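Local coordinates for regulatory protein E2 (Bovine papillomavirus type 1, PDB 2JEX), which regulates viral transcription and, by its interaction with the E1 protein, probably helps initiate viral DNA replication, this chain being its N-terminal transactivation domain, at residues T155-C160 with Y169-G174; Y131-N136 with A148-D153; E118-G123 with H185-D190. The protein carries 1 engineered substitution. All coordinates share one frame; numbering follows the deposited sequence.

Interaction 1 (T155-C160 with Y169-G174). Engineered in segment 169-174: A172 (natural residue Arg).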
ATOM      1  N   THR A 155      -3.053 -11.989 -19.881  1.00 65.58           N
ATOM      2  CA  THR A 155      -1.668 -11.539 -19.908  1.00 64.28           C
ATOM      3  C   THR A 155      -1.126 -11.305 -18.484  1.00 64.41           C
ATOM      4  O   THR A 155      -0.017 -11.732 -18.153  1.00 64.38           O
ATOM      5  CB  THR A 155      -1.531 -10.279 -20.804  1.00 63.63           C
ATOM      6  OG1 THR A 155      -1.981 -10.589 -22.131  1.00 65.14           O
ATOM      7  CG2 THR A 155      -0.096  -9.795 -20.880  1.00 62.84           C
ATOM      8  N   GLY A 156      -1.916 -10.645 -17.644  1.00 63.54           N
ATOM      9  CA  GLY A 156      -1.483 -10.314 -16.307  1.00 64.46           C
ATOM     10  C   GLY A 156      -2.417  -9.373 -15.582  1.00 64.72           C
ATOM     11  O   GLY A 156      -3.585  -9.214 -15.944  1.00 65.16           O
ATOM     12  N   LEU A 157      -1.887  -8.763 -14.536  1.00 65.32           N
ATOM     13  CA  LEU A 157      -2.592  -7.744 -13.786  1.00 65.46           C
ATOM     14  C   LEU A 157      -2.171  -6.400 -14.353  1.00 65.59           C
ATOM     15  O   LEU A 157      -1.010  -6.204 -14.714  1.00 65.62           O
ATOM     16  CB  LEU A 157      -2.249  -7.862 -12.307  1.00 65.52           C
ATOM     17  CG  LEU A 157      -2.278  -9.261 -11.686  1.00 65.80           C
ATOM     18  CD1 LEU A 157      -1.573  -9.249 -10.319  1.00 71.44           C
ATOM     19  CD2 LEU A 157      -3.685  -9.733 -11.526  1.00 68.62           C
ATOM     20  N   TYR A 158      -3.128  -5.488 -14.451  1.00 66.25           N
ATOM     21  CA  TYR A 158      -2.962  -4.259 -15.222  1.00 67.33           C
ATOM     22  C   TYR A 158      -3.841  -3.172 -14.629  1.00 68.77           C
ATOM     23  O   TYR A 158      -4.815  -3.459 -13.923  1.00 68.45           O
ATOM     24  CB  TYR A 158      -3.388  -4.490 -16.684  1.00 66.91           C
ATOM     25  CG  TYR A 158      -4.881  -4.722 -16.840  1.00 66.13           C
ATOM     26  CD1 TYR A 158      -5.772  -3.646 -16.885  1.00 64.84           C
ATOM     27  CD2 TYR A 158      -5.405  -6.012 -16.919  1.00 70.18           C
ATOM     28  CE1 TYR A 158      -7.137  -3.846 -17.000  1.00 66.32           C
ATOM     29  CE2 TYR A 158      -6.785  -6.227 -17.053  1.00 65.95           C
ATOM     30  CZ  TYR A 158      -7.639  -5.138 -17.089  1.00 66.09           C
ATOM     31  OH  TYR A 158      -8.994  -5.316 -17.215  1.00 62.50           O
ATOM     32  N   TYR A 159      -3.504  -1.928 -14.943  1.00 70.92           N
ATOM     33  CA  TYR A 159      -4.376  -0.793 -14.656  1.00 72.84           C
ATOM     34  C   TYR A 159      -4.527   0.022 -15.927  1.00 73.87           C
ATOM     35  O   TYR A 159      -3.644   0.002 -16.786  1.00 73.85           O
ATOM     36  CB  TYR A 159      -3.816   0.067 -13.507  1.00 72.90           C
ATOM     37  CG  TYR A 159      -2.480   0.728 -13.795  1.00 73.49           C
ATOM     38  CD1 TYR A 159      -1.281   0.108 -13.433  1.00 74.74           C
ATOM     39  CD2 TYR A 159      -2.414   1.977 -14.416  1.00 73.88           C
ATOM     40  CE1 TYR A 159      -0.053   0.700 -13.691  1.00 71.16           C
ATOM     41  CE2 TYR A 159      -1.188   2.580 -14.681  1.00 76.30           C
ATOM     42  CZ  TYR A 159      -0.010   1.934 -14.310  1.00 74.56           C
ATOM     43  OH  TYR A 159       1.210   2.522 -14.566  1.00 75.25           O
ATOM     44  N   CYS A 160      -5.645   0.731 -16.051  1.00 75.79           N
ATOM     45  CA  CYS A 160      -5.850   1.622 -17.193  1.00 77.75           C
ATOM     46  C   CYS A 160      -6.079   3.079 -16.798  1.00 78.94           C
ATOM     47  O   CYS A 160      -6.692   3.371 -15.765  1.00 78.42           O
ATOM     48  CB  CYS A 160      -6.955   1.118 -18.134  1.00 77.82           C
ATOM     49  SG  CYS A 160      -8.180   0.007 -17.408  1.00 80.34           S
ATOM     50  N   TYR A 169       0.272  -3.121 -17.809  1.00 72.35           N
ATOM     51  CA  TYR A 169       0.522  -4.306 -17.000  1.00 72.05           C
ATOM     52  C   TYR A 169       1.634  -4.091 -15.995  1.00 71.84           C
ATOM     53  O   TYR A 169       2.718  -3.625 -16.353  1.00 72.27           O
ATOM     54  CB  TYR A 169       0.835  -5.509 -17.897  1.00 72.05           C
ATOM     55  CG  TYR A 169      -0.339  -5.924 -18.762  1.00 71.75           C
ATOM     56  CD1 TYR A 169      -1.256  -6.877 -18.315  1.00 69.31           C
ATOM     57  CD2 TYR A 169      -0.542  -5.349 -20.021  1.00 67.86           C
ATOM     58  CE1 TYR A 169      -2.336  -7.247 -19.092  1.00 69.65           C
ATOM     59  CE2 TYR A 169      -1.618  -5.717 -20.809  1.00 67.80           C
ATOM     60  CZ  TYR A 169      -2.512  -6.667 -20.338  1.00 69.52           C
ATOM     61  OH  TYR A 169      -3.580  -7.039 -21.116  1.00 71.34           O
ATOM     62  N   TYR A 170       1.348  -4.415 -14.734  1.00 71.53           N
ATOM     63  CA  TYR A 170       2.351  -4.372 -13.668  1.00 71.06           C
ATOM     64  C   TYR A 170       2.790  -5.780 -13.268  1.00 71.47           C
ATOM     65  O   TYR A 170       3.807  -5.960 -12.600  1.00 71.82           O
ATOM     66  CB  TYR A 170       1.864  -3.554 -12.463  1.00 70.35           C
ATOM     67  CG  TYR A 170       0.636  -4.073 -11.733  1.00 69.60           C
ATOM     68  CD1 TYR A 170       0.757  -4.987 -10.682  1.00 67.86           C
ATOM     69  CD2 TYR A 170      -0.643  -3.610 -12.060  1.00 68.59           C
ATOM     70  CE1 TYR A 170      -0.363  -5.449  -9.996  1.00 66.92           C
ATOM     71  CE2 TYR A 170      -1.776  -4.069 -11.383  1.00 65.73           C
ATOM     72  CZ  TYR A 170      -1.623  -4.983 -10.353  1.00 70.08           C
ATOM     73  OH  TYR A 170      -2.724  -5.438  -9.674  1.00 71.70           O
ATOM     74  N   SER A 171       2.014  -6.769 -13.696  1.00 71.67           N
ATOM     75  CA  SER A 171       2.341  -8.167 -13.484  1.00 71.96           C
ATOM     76  C   SER A 171       2.091  -8.923 -14.782  1.00 72.00           C
ATOM     77  O   SER A 171       1.197  -8.565 -15.564  1.00 72.98           O
ATOM     78  CB  SER A 171       1.481  -8.731 -12.360  1.00 72.24           C
ATOM     79  OG  SER A 171       2.082  -9.856 -11.749  1.00 74.25           O
ATOM     80  N   ALA A 172       2.903  -9.940 -15.041  1.00 71.42           N
ATOM     81  CA  ALA A 172       2.714 -10.786 -16.213  1.00 70.89           C
ATOM     82  C   ALA A 172       2.515 -12.223 -15.761  1.00 70.41           C
ATOM     83  O   ALA A 172       3.360 -12.772 -15.057  1.00 70.95           O
ATOM     84  CB  ALA A 172       3.914 -10.681 -17.139  1.00 70.82           C
ATOM     85  N   PHE A 173       1.411 -12.836 -16.167  1.00 69.72           N
ATOM     86  CA  PHE A 173       1.146 -14.221 -15.771  1.00 69.78           C
ATOM     87  C   PHE A 173       2.089 -15.238 -16.428  1.00 69.69           C
ATOM     88  O   PHE A 173       2.291 -16.337 -15.908  1.00 70.04           O
ATOM     89  CB  PHE A 173      -0.326 -14.601 -15.986  1.00 69.44           C
ATOM     90  CG  PHE A 173      -1.277 -13.933 -15.031  1.00 68.30           C
ATOM     91  CD1 PHE A 173      -0.968 -13.818 -13.674  1.00 69.77           C
ATOM     92  CD2 PHE A 173      -2.490 -13.430 -15.484  1.00 68.91           C
ATOM     93  CE1 PHE A 173      -1.851 -13.198 -12.787  1.00 67.07           C
ATOM     94  CE2 PHE A 173      -3.375 -12.813 -14.611  1.00 69.73           C
ATOM     95  CZ  PHE A 173      -3.050 -12.701 -13.254  1.00 67.97           C
ATOM     96  N   GLY A 174       2.672 -14.861 -17.559  1.00 70.04           N
ATOM     97  CA  GLY A 174       3.659 -15.693 -18.225  1.00 69.48           C
ATOM     98  C   GLY A 174       4.917 -15.840 -17.399  1.00 69.40           C
ATOM     99  O   GLY A 174       5.586 -16.867 -17.474  1.00 69.21           O
TER
HETATM  100  O   HOH W   1       2.039 -12.695 -19.735  1.00 56.40           O
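T155 and Y169 meet where the antiparallel pair of strands 157-161 and 166-169 opens through a classic beta bulge into helix 173-180. T155 sets CG2 over one face of the Y169 ring, 4.0 Å from its centroid, with the Y169 hydroxyl bonded beyond to D153. T155 O receives F173 N at 2.7 Å, and a water links the same oxygen to G174 N. G156 lays CA over one face of the F173 ring, and the same CA lies 3.3 Å from S171 O. L157 O is the acceptor of the bulge: Y170 N (3.0 Å) and S171 N (3.2 Å) reach it from the same face of its carbonyl plane, while L157 N returns a weak bond to S171 O. L157 CB sits over one face of the Y170 ring, and L157 CD2 touches F173 CZ. Y158 places CB over the Y169 face opposite T155 CG2. With chi1 at 68°, CG stands between the backbone N and carbonyl carbon, and the ring turns an edge toward that Y169 face, offset, with centroids 5.7 Å apart and planes at 64°. Y159 closes the contact with CD1 4.0 Å from Y170 CD2.

Interaction 2 (Y131-N136 with A148-D153)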
ATOM      1  N   TYR A 131      -3.933 -13.923  -6.207  1.00 72.03           N
ATOM      2  CA  TYR A 131      -3.421 -12.547  -6.229  1.00 71.54           C
ATOM      3  C   TYR A 131      -4.521 -11.588  -5.797  1.00 72.45           C
ATOM      4  O   TYR A 131      -5.663 -11.688  -6.257  1.00 73.35           O
ATOM      5  CB  TYR A 131      -2.932 -12.183  -7.642  1.00 70.89           C
ATOM      6  CG  TYR A 131      -1.975 -13.212  -8.224  1.00 69.32           C
ATOM      7  CD1 TYR A 131      -2.451 -14.370  -8.838  1.00 64.28           C
ATOM      8  CD2 TYR A 131      -0.596 -13.040  -8.128  1.00 71.30           C
ATOM      9  CE1 TYR A 131      -1.576 -15.330  -9.338  1.00 62.48           C
ATOM     10  CE2 TYR A 131       0.278 -13.988  -8.632  1.00 71.15           C
ATOM     11  CZ  TYR A 131      -0.223 -15.129  -9.238  1.00 64.16           C
ATOM     12  OH  TYR A 131       0.646 -16.065  -9.739  1.00 67.25           O
ATOM     13  N   THR A 132      -4.180 -10.661  -4.907  1.00 74.13           N
ATOM     14  CA  THR A 132      -5.121  -9.641  -4.446  1.00 74.71           C
ATOM     15  C   THR A 132      -5.043  -8.441  -5.375  1.00 75.21           C
ATOM     16  O   THR A 132      -3.975  -7.849  -5.545  1.00 75.36           O
ATOM     17  CB  THR A 132      -4.833  -9.228  -2.997  1.00 75.20           C
ATOM     18  OG1 THR A 132      -4.891 -10.390  -2.163  1.00 75.48           O
ATOM     19  CG2 THR A 132      -5.854  -8.195  -2.497  1.00 74.73           C
ATOM     20  N   VAL A 133      -6.178  -8.116  -5.995  1.00 75.41           N
ATOM     21  CA  VAL A 133      -6.281  -6.992  -6.925  1.00 75.82           C
ATOM     22  C   VAL A 133      -7.245  -5.943  -6.369  1.00 75.35           C
ATOM     23  O   VAL A 133      -8.259  -6.280  -5.764  1.00 75.65           O
ATOM     24  CB  VAL A 133      -6.721  -7.464  -8.336  1.00 75.98           C
ATOM     25  CG1 VAL A 133      -6.761  -6.303  -9.333  1.00 76.11           C
ATOM     26  CG2 VAL A 133      -5.764  -8.525  -8.839  1.00 78.62           C
ATOM     27  N   TYR A 134      -6.910  -4.673  -6.568  1.00 75.27           N
ATOM     28  CA  TYR A 134      -7.717  -3.559  -6.068  1.00 74.91           C
ATOM     29  C   TYR A 134      -8.442  -2.860  -7.211  1.00 75.15           C
ATOM     30  O   TYR A 134      -7.825  -2.493  -8.208  1.00 75.89           O
ATOM     31  CB  TYR A 134      -6.853  -2.589  -5.240  1.00 74.00           C
ATOM     32  CG  TYR A 134      -6.355  -3.229  -3.959  1.00 72.53           C
ATOM     33  CD1 TYR A 134      -5.115  -3.874  -3.905  1.00 72.14           C
ATOM     34  CD2 TYR A 134      -7.142  -3.227  -2.813  1.00 69.62           C
ATOM     35  CE1 TYR A 134      -4.664  -4.484  -2.734  1.00 63.80           C
ATOM     36  CE2 TYR A 134      -6.703  -3.838  -1.640  1.00 67.37           C
ATOM     37  CZ  TYR A 134      -5.472  -4.470  -1.609  1.00 67.76           C
ATOM     38  OH  TYR A 134      -5.052  -5.075  -0.441  1.00 69.65           O
ATOM     39  N   SER A 135      -9.756  -2.698  -7.071  1.00 75.01           N
ATOM     40  CA  SER A 135     -10.576  -2.123  -8.137  1.00 75.05           C
ATOM     41  C   SER A 135     -10.352  -0.621  -8.287  1.00 75.05           C
ATOM     42  O   SER A 135     -10.625  -0.052  -9.351  1.00 74.61           O
ATOM     43  CB  SER A 135     -12.062  -2.412  -7.896  1.00 75.32           C
ATOM     44  OG  SER A 135     -12.531  -1.781  -6.712  1.00 77.29           O
ATOM     45  N   ASN A 136      -9.854   0.009  -7.221  1.00 74.94           N
ATOM     46  CA  ASN A 136      -9.673   1.457  -7.191  1.00 75.05           C
ATOM     47  C   ASN A 136      -8.262   1.840  -6.771  1.00 74.59           C
ATOM     48  O   ASN A 136      -7.824   1.525  -5.664  1.00 74.51           O
ATOM     49  CB  ASN A 136     -10.734   2.127  -6.299  1.00 74.91           C
ATOM     50  CG  ASN A 136     -12.169   1.818  -6.754  1.00 76.38           C
ATOM     51  OD1 ASN A 136     -12.475   1.832  -7.948  1.00 75.53           O
ATOM     52  ND2 ASN A 136     -13.047   1.534  -5.798  1.00 77.84           N
ATOM     53  N   ALA A 148      -7.595   5.164 -11.009  1.00 72.58           N
ATOM     54  CA  ALA A 148      -7.361   4.125 -11.997  1.00 72.37           C
ATOM     55  C   ALA A 148      -8.032   2.837 -11.533  1.00 72.32           C
ATOM     56  O   ALA A 148      -8.219   2.620 -10.338  1.00 71.46           O
ATOM     57  CB  ALA A 148      -5.869   3.915 -12.208  1.00 72.10           C
ATOM     58  N   LYS A 149      -8.422   1.999 -12.488  1.00 72.99           N
ATOM     59  CA  LYS A 149      -9.034   0.717 -12.170  1.00 73.63           C
ATOM     60  C   LYS A 149      -8.067  -0.407 -12.509  1.00 73.23           C
ATOM     61  O   LYS A 149      -7.378  -0.365 -13.527  1.00 73.58           O
ATOM     62  CB  LYS A 149     -10.362   0.540 -12.929  1.00 74.82           C
ATOM     63  CG  LYS A 149     -11.584   1.232 -12.290  1.00 77.82           C
ATOM     64  CD  LYS A 149     -11.556   2.756 -12.473  1.00 85.22           C
ATOM     65  CE  LYS A 149     -12.903   3.389 -12.138  1.00 87.69           C
ATOM     66  NZ  LYS A 149     -12.962   4.811 -12.598  1.00 90.19           N
ATOM     67  N   ALA A 150      -8.004  -1.404 -11.642  1.00 72.99           N
ATOM     68  CA  ALA A 150      -7.152  -2.555 -11.887  1.00 73.10           C
ATOM     69  C   ALA A 150      -7.980  -3.802 -12.153  1.00 73.00           C
ATOM     70  O   ALA A 150      -9.088  -3.957 -11.630  1.00 72.87           O
ATOM     71  CB  ALA A 150      -6.191  -2.787 -10.722  1.00 72.79           C
ATOM     72  N   GLY A 151      -7.428  -4.684 -12.979  1.00 72.83           N
ATOM     73  CA  GLY A 151      -8.057  -5.959 -13.274  1.00 72.44           C
ATOM     74  C   GLY A 151      -7.022  -6.949 -13.745  1.00 71.70           C
ATOM     75  O   GLY A 151      -5.837  -6.627 -13.790  1.00 72.10           O
ATOM     76  N   ALA A 152      -7.488  -8.147 -14.088  1.00 71.20           N
ATOM     77  CA  ALA A 152      -6.666  -9.208 -14.646  1.00 71.03           C
ATOM     78  C   ALA A 152      -7.272  -9.758 -15.939  1.00 71.13           C
ATOM     79  O   ALA A 152      -8.500  -9.808 -16.100  1.00 71.75           O
ATOM     80  CB  ALA A 152      -6.506 -10.324 -13.641  1.00 71.53           C
ATOM     81  N   ASP A 153      -6.401 -10.159 -16.860  1.00 69.85           N
ATOM     82  CA  ASP A 153      -6.816 -10.876 -18.056  1.00 68.33           C
ATOM     83  C   ASP A 153      -5.840 -12.028 -18.299  1.00 68.16           C
ATOM     84  O   ASP A 153      -5.176 -12.471 -17.364  1.00 69.05           O
ATOM     85  CB  ASP A 153      -6.909  -9.928 -19.256  1.00 67.63           C
ATOM     86  CG  ASP A 153      -5.606  -9.205 -19.547  1.00 65.48           C
ATOM     87  OD1 ASP A 153      -5.658  -8.176 -20.246  1.00 59.62           O
ATOM     88  OD2 ASP A 153      -4.532  -9.654 -19.085  1.00 64.16           O
TER
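V133 and A150 face each other across a beta hairpin, strands 128-140 and 145-152, whose short segments 131-134 and 148-152 run antiparallel at 152° with axes 6.2 Å apart at closest. The backbones diverge toward V133: CA of V133 is 6.7 Å from CA of G151, whereas the S135 and A150 CA atoms are 5.1 Å apart. At S135 the chain turns a corner, and the segments touch by packing and one CA-H...O contact rather than by backbone hydrogen bonds; backbone bonding within the hairpin is seen just beyond, between A148 and L137. Segment 131-136 is instead bonded on its other side to strand 110-120, Y131 to V117 and V133 to R115, and A150 O accepts from the R115 side chain.

The small A150 methyl fills the close part of the interface. Its CB lies 3.0 Å from Y134 O, a tight approach, and 3.8 Å from V133 CG1. CG1 of V133 is anti to its backbone N (chi1 -177°), which directs that branch toward A150, and the same side chain also packs on L157 and Y170.

At the corner the contact moves to S135 O. K149 CA approaches S135 O at 3.3 Å with 149° at the hydrogen, a geometry consistent with a weak CA-H...O attraction. The lysine chain starts beside this oxygen; it bends at chi2, which sets CD, and its end leads away. Before that bend, K149 CG also lies 3.3 Å from S135 O.

Interaction 3 (E118-G123 with H185-D190)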
ATOM      1  N   GLU A 118      -7.578 -15.760  -9.030  1.00 69.70           N
ATOM      2  CA  GLU A 118      -7.016 -17.108  -8.935  1.00 71.28           C
ATOM      3  C   GLU A 118      -6.455 -17.584 -10.270  1.00 69.83           C
ATOM      4  O   GLU A 118      -7.129 -17.506 -11.298  1.00 69.13           O
ATOM      5  CB  GLU A 118      -8.053 -18.120  -8.427  1.00 70.60           C
ATOM      6  CG  GLU A 118      -7.453 -19.519  -8.223  1.00 73.70           C
ATOM      7  CD  GLU A 118      -8.482 -20.594  -7.874  1.00 75.80           C
ATOM      8  OE1 GLU A 118      -8.179 -21.394  -6.956  1.00 88.04           O
ATOM      9  OE2 GLU A 118      -9.573 -20.650  -8.508  1.00 80.71           O
ATOM     10  N   VAL A 119      -5.218 -18.069 -10.244  1.00 69.19           N
ATOM     11  CA  VAL A 119      -4.582 -18.610 -11.444  1.00 69.51           C
ATOM     12  C   VAL A 119      -4.300 -20.101 -11.262  1.00 69.50           C
ATOM     13  O   VAL A 119      -3.702 -20.516 -10.268  1.00 69.57           O
ATOM     14  CB  VAL A 119      -3.288 -17.842 -11.840  1.00 68.92           C
ATOM     15  CG1 VAL A 119      -2.720 -18.390 -13.151  1.00 69.08           C
ATOM     16  CG2 VAL A 119      -3.581 -16.368 -12.010  1.00 69.30           C
ATOM     17  N   GLU A 120      -4.754 -20.890 -12.224  1.00 69.15           N
ATOM     18  CA  GLU A 120      -4.550 -22.333 -12.225  1.00 69.74           C
ATOM     19  C   GLU A 120      -3.560 -22.668 -13.330  1.00 70.10           C
ATOM     20  O   GLU A 120      -3.717 -22.226 -14.467  1.00 69.70           O
ATOM     21  CB  GLU A 120      -5.881 -23.058 -12.450  1.00 69.28           C
ATOM     22  CG  GLU A 120      -5.788 -24.576 -12.456  1.00 68.99           C
ATOM     23  CD  GLU A 120      -6.903 -25.217 -13.272  1.00 71.54           C
ATOM     24  OE1 GLU A 120      -6.838 -25.161 -14.519  1.00 76.39           O
ATOM     25  OE2 GLU A 120      -7.840 -25.783 -12.674  1.00 69.96           O
ATOM     26  N   PHE A 121      -2.548 -23.459 -13.003  1.00 70.99           N
ATOM     27  CA  PHE A 121      -1.410 -23.587 -13.904  1.00 71.57           C
ATOM     28  C   PHE A 121      -1.426 -24.683 -14.970  1.00 72.64           C
ATOM     29  O   PHE A 121      -1.409 -24.372 -16.161  1.00 74.72           O
ATOM     30  CB  PHE A 121      -0.085 -23.488 -13.136  1.00 70.92           C
ATOM     31  CG  PHE A 121       0.139 -22.126 -12.550  1.00 70.70           C
ATOM     32  CD1 PHE A 121      -0.102 -21.888 -11.210  1.00 69.18           C
ATOM     33  CD2 PHE A 121       0.518 -21.056 -13.368  1.00 71.88           C
ATOM     34  CE1 PHE A 121       0.071 -20.614 -10.669  1.00 72.52           C
ATOM     35  CE2 PHE A 121       0.694 -19.777 -12.840  1.00 69.56           C
ATOM     36  CZ  PHE A 121       0.469 -19.554 -11.487  1.00 68.81           C
ATOM     37  N   ASP A 122      -1.471 -25.952 -14.615  1.00 72.42           N
ATOM     38  CA  ASP A 122      -1.275 -26.926 -15.717  1.00 72.05           C
ATOM     39  C   ASP A 122      -2.542 -27.673 -16.131  1.00 71.32           C
ATOM     40  O   ASP A 122      -2.491 -28.848 -16.489  1.00 71.37           O
ATOM     41  CB  ASP A 122      -0.092 -27.867 -15.414  1.00 71.30           C
ATOM     42  CG  ASP A 122       1.258 -27.173 -15.592  1.00 69.99           C
ATOM     43  OD1 ASP A 122       1.449 -26.528 -16.640  1.00 69.84           O
ATOM     44  OD2 ASP A 122       2.125 -27.262 -14.694  1.00 71.48           O
ATOM     45  N   GLY A 123      -3.671 -26.960 -16.102  1.00 70.93           N
ATOM     46  CA  GLY A 123      -4.999 -27.584 -16.117  1.00 69.87           C
ATOM     47  C   GLY A 123      -5.172 -28.404 -14.843  1.00 69.32           C
ATOM     48  O   GLY A 123      -5.976 -29.335 -14.789  1.00 69.35           O
ATOM     49  N   HIS A 185       0.807 -23.196 -19.936  1.00 67.49           N
ATOM     50  CA  HIS A 185      -0.592 -22.804 -19.999  1.00 67.41           C
ATOM     51  C   HIS A 185      -1.133 -22.532 -18.600  1.00 67.67           C
ATOM     52  O   HIS A 185      -0.613 -23.026 -17.611  1.00 66.68           O
ATOM     53  CB  HIS A 185      -1.416 -23.892 -20.674  1.00 66.95           C
ATOM     54  CG  HIS A 185      -0.965 -24.208 -22.062  1.00 69.64           C
ATOM     55  ND1 HIS A 185       0.093 -25.051 -22.325  1.00 73.03           N
ATOM     56  CD2 HIS A 185      -1.426 -23.792 -23.265  1.00 72.32           C
ATOM     57  CE1 HIS A 185       0.261 -25.148 -23.632  1.00 73.14           C
ATOM     58  NE2 HIS A 185      -0.650 -24.395 -24.224  1.00 73.79           N
ATOM     59  N   TYR A 186      -2.175 -21.719 -18.532  1.00 67.99           N
ATOM     60  CA  TYR A 186      -2.789 -21.359 -17.270  1.00 67.85           C
ATOM     61  C   TYR A 186      -4.153 -20.757 -17.575  1.00 68.40           C
ATOM     62  O   TYR A 186      -4.447 -20.423 -18.725  1.00 67.85           O
ATOM     63  CB  TYR A 186      -1.910 -20.372 -16.491  1.00 67.01           C
ATOM     64  CG  TYR A 186      -1.519 -19.149 -17.284  1.00 65.62           C
ATOM     65  CD1 TYR A 186      -2.318 -18.004 -17.273  1.00 63.64           C
ATOM     66  CD2 TYR A 186      -0.362 -19.137 -18.052  1.00 63.50           C
ATOM     67  CE1 TYR A 186      -1.971 -16.875 -17.998  1.00 66.93           C
ATOM     68  CE2 TYR A 186      -0.005 -18.010 -18.799  1.00 67.85           C
ATOM     69  CZ  TYR A 186      -0.814 -16.883 -18.769  1.00 68.99           C
ATOM     70  OH  TYR A 186      -0.464 -15.763 -19.492  1.00 66.87           O
ATOM     71  N   SER A 187      -4.986 -20.651 -16.548  1.00 69.31           N
ATOM     72  CA  SER A 187      -6.289 -20.028 -16.684  1.00 70.23           C
ATOM     73  C   SER A 187      -6.477 -19.077 -15.513  1.00 70.56           C
ATOM     74  O   SER A 187      -6.060 -19.365 -14.389  1.00 70.48           O
ATOM     75  CB  SER A 187      -7.408 -21.076 -16.751  1.00 70.02           C
ATOM     76  OG  SER A 187      -7.553 -21.746 -15.505  1.00 74.93           O
ATOM     77  N   VAL A 188      -7.098 -17.937 -15.796  1.00 71.10           N
ATOM     78  CA  VAL A 188      -7.209 -16.841 -14.840  1.00 70.40           C
ATOM     79  C   VAL A 188      -8.685 -16.586 -14.551  1.00 71.03           C
ATOM     80  O   VAL A 188      -9.473 -16.343 -15.475  1.00 70.34           O
ATOM     81  CB  VAL A 188      -6.574 -15.555 -15.413  1.00 70.19           C
ATOM     82  CG1 VAL A 188      -6.644 -14.423 -14.403  1.00 72.74           C
ATOM     83  CG2 VAL A 188      -5.141 -15.808 -15.853  1.00 67.41           C
ATOM     84  N   ARG A 189      -9.054 -16.671 -13.277  1.00 71.37           N
ATOM     85  CA  ARG A 189     -10.395 -16.323 -12.834  1.00 72.47           C
ATOM     86  C   ARG A 189     -10.311 -15.022 -12.043  1.00 73.55           C
ATOM     87  O   ARG A 189      -9.617 -14.950 -11.018  1.00 73.61           O
ATOM     88  CB  ARG A 189     -11.005 -17.463 -12.003  1.00 72.45           C
ATOM     89  CG  ARG A 189     -12.193 -17.047 -11.140  1.00 75.08           C
ATOM     90  CD  ARG A 189     -13.126 -18.206 -10.814  1.00 82.51           C
ATOM     91  NE  ARG A 189     -14.385 -18.109 -11.559  1.00 85.76           N
ATOM     92  CZ  ARG A 189     -14.851 -19.030 -12.399  1.00 87.63           C
ATOM     93  NH1 ARG A 189     -14.182 -20.156 -12.618  1.00 90.90           N
ATOM     94  NH2 ARG A 189     -16.004 -18.828 -13.015  1.00 89.38           N
ATOM     95  N   ASP A 190     -10.995 -13.988 -12.535  1.00 74.48           N
ATOM     96  CA  ASP A 190     -10.940 -12.667 -11.909  1.00 75.64           C
ATOM     97  C   ASP A 190     -12.158 -12.393 -11.021  1.00 76.59           C
ATOM     98  O   ASP A 190     -11.994 -12.024  -9.831  1.00 77.76           O
ATOM     99  CB  ASP A 190     -10.748 -11.562 -12.964  1.00 75.56           C
ATOM    100  CG  ASP A 190     -10.746 -10.148 -12.365  1.00 77.04           C
ATOM    101  OD1 ASP A 190     -10.667  -9.991 -11.126  1.00 77.37           O
ATOM    102  OD2 ASP A 190     -10.831  -9.178 -13.151  1.00 81.74           O
TER
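E118 and R189 start a regular antiparallel beta pairing, in which the axes of strands 118-120 and 186-189 approach to 4.7 Å at 162°. Four backbone hydrogen bonds fix the register. E118 and R189 form one hydrogen-bonded pair, with E118 N to R189 O at 3.0 Å and R189 N to E118 O at 2.9 Å, the latter almost straight (178° at the hydrogen). E120 and S187 form the next in the same reciprocal way, E120 N to S187 O at 3.0 Å and S187 N to E120 O at 2.9 Å. Between them V119 and V188 make the non-hydrogen-bonded pair, and V119 CA adds a CA-H...O contact to S187 O.

Apolar contacts begin on the face carrying V119 and V188. The two valines run alongside each other, CG2 to CG2 at 4.2 Å. Beside them, at the strand end, V119 CG1, anti to the backbone N (chi1 -176°), is the branch that reaches Y186 CB, at 4.0 Å. F121 crosses Y186 obliquely there, its CD2 meeting the same CB.

On the face of E118, E120, S187 and R189, S187 OG is 3.6 Å from E120 OE1, and the charged ends of E118 and R189 do not touch.

In the seven-stranded sheet, strand 128-140 flanks 110-120 and strand 194-197 flanks 186-189. F173, at the start of helix 173-180, covers V119, Y186 and V188, and the Y186 hydroxyl bonds G154 O.

In the fold
All three contacts involve one seven-stranded antiparallel sheet of the transactivation domain. Strand 145-152 of interaction 2 lies next to strand 157-161 of interaction 1 in the sheet, the centres of the two contacts 9 Å apart; Y158 N bonds G151 O at 3.0 Å, and Y169 OH lies 2.5 Å from D153 OD1, a probable hydrogen bond. Interaction 3 joins segments separated by 61 intervening residues, and both other contacts form within that intervening chain. F173 connects interaction 1 to interaction 3 across 14 Å between centres, with CD2 3.6 Å from V188 CG2. Interactions 2 and 3, centres 16 Å apart, meet where Y131 CE1 packs 3.5 Å from V119 CG2.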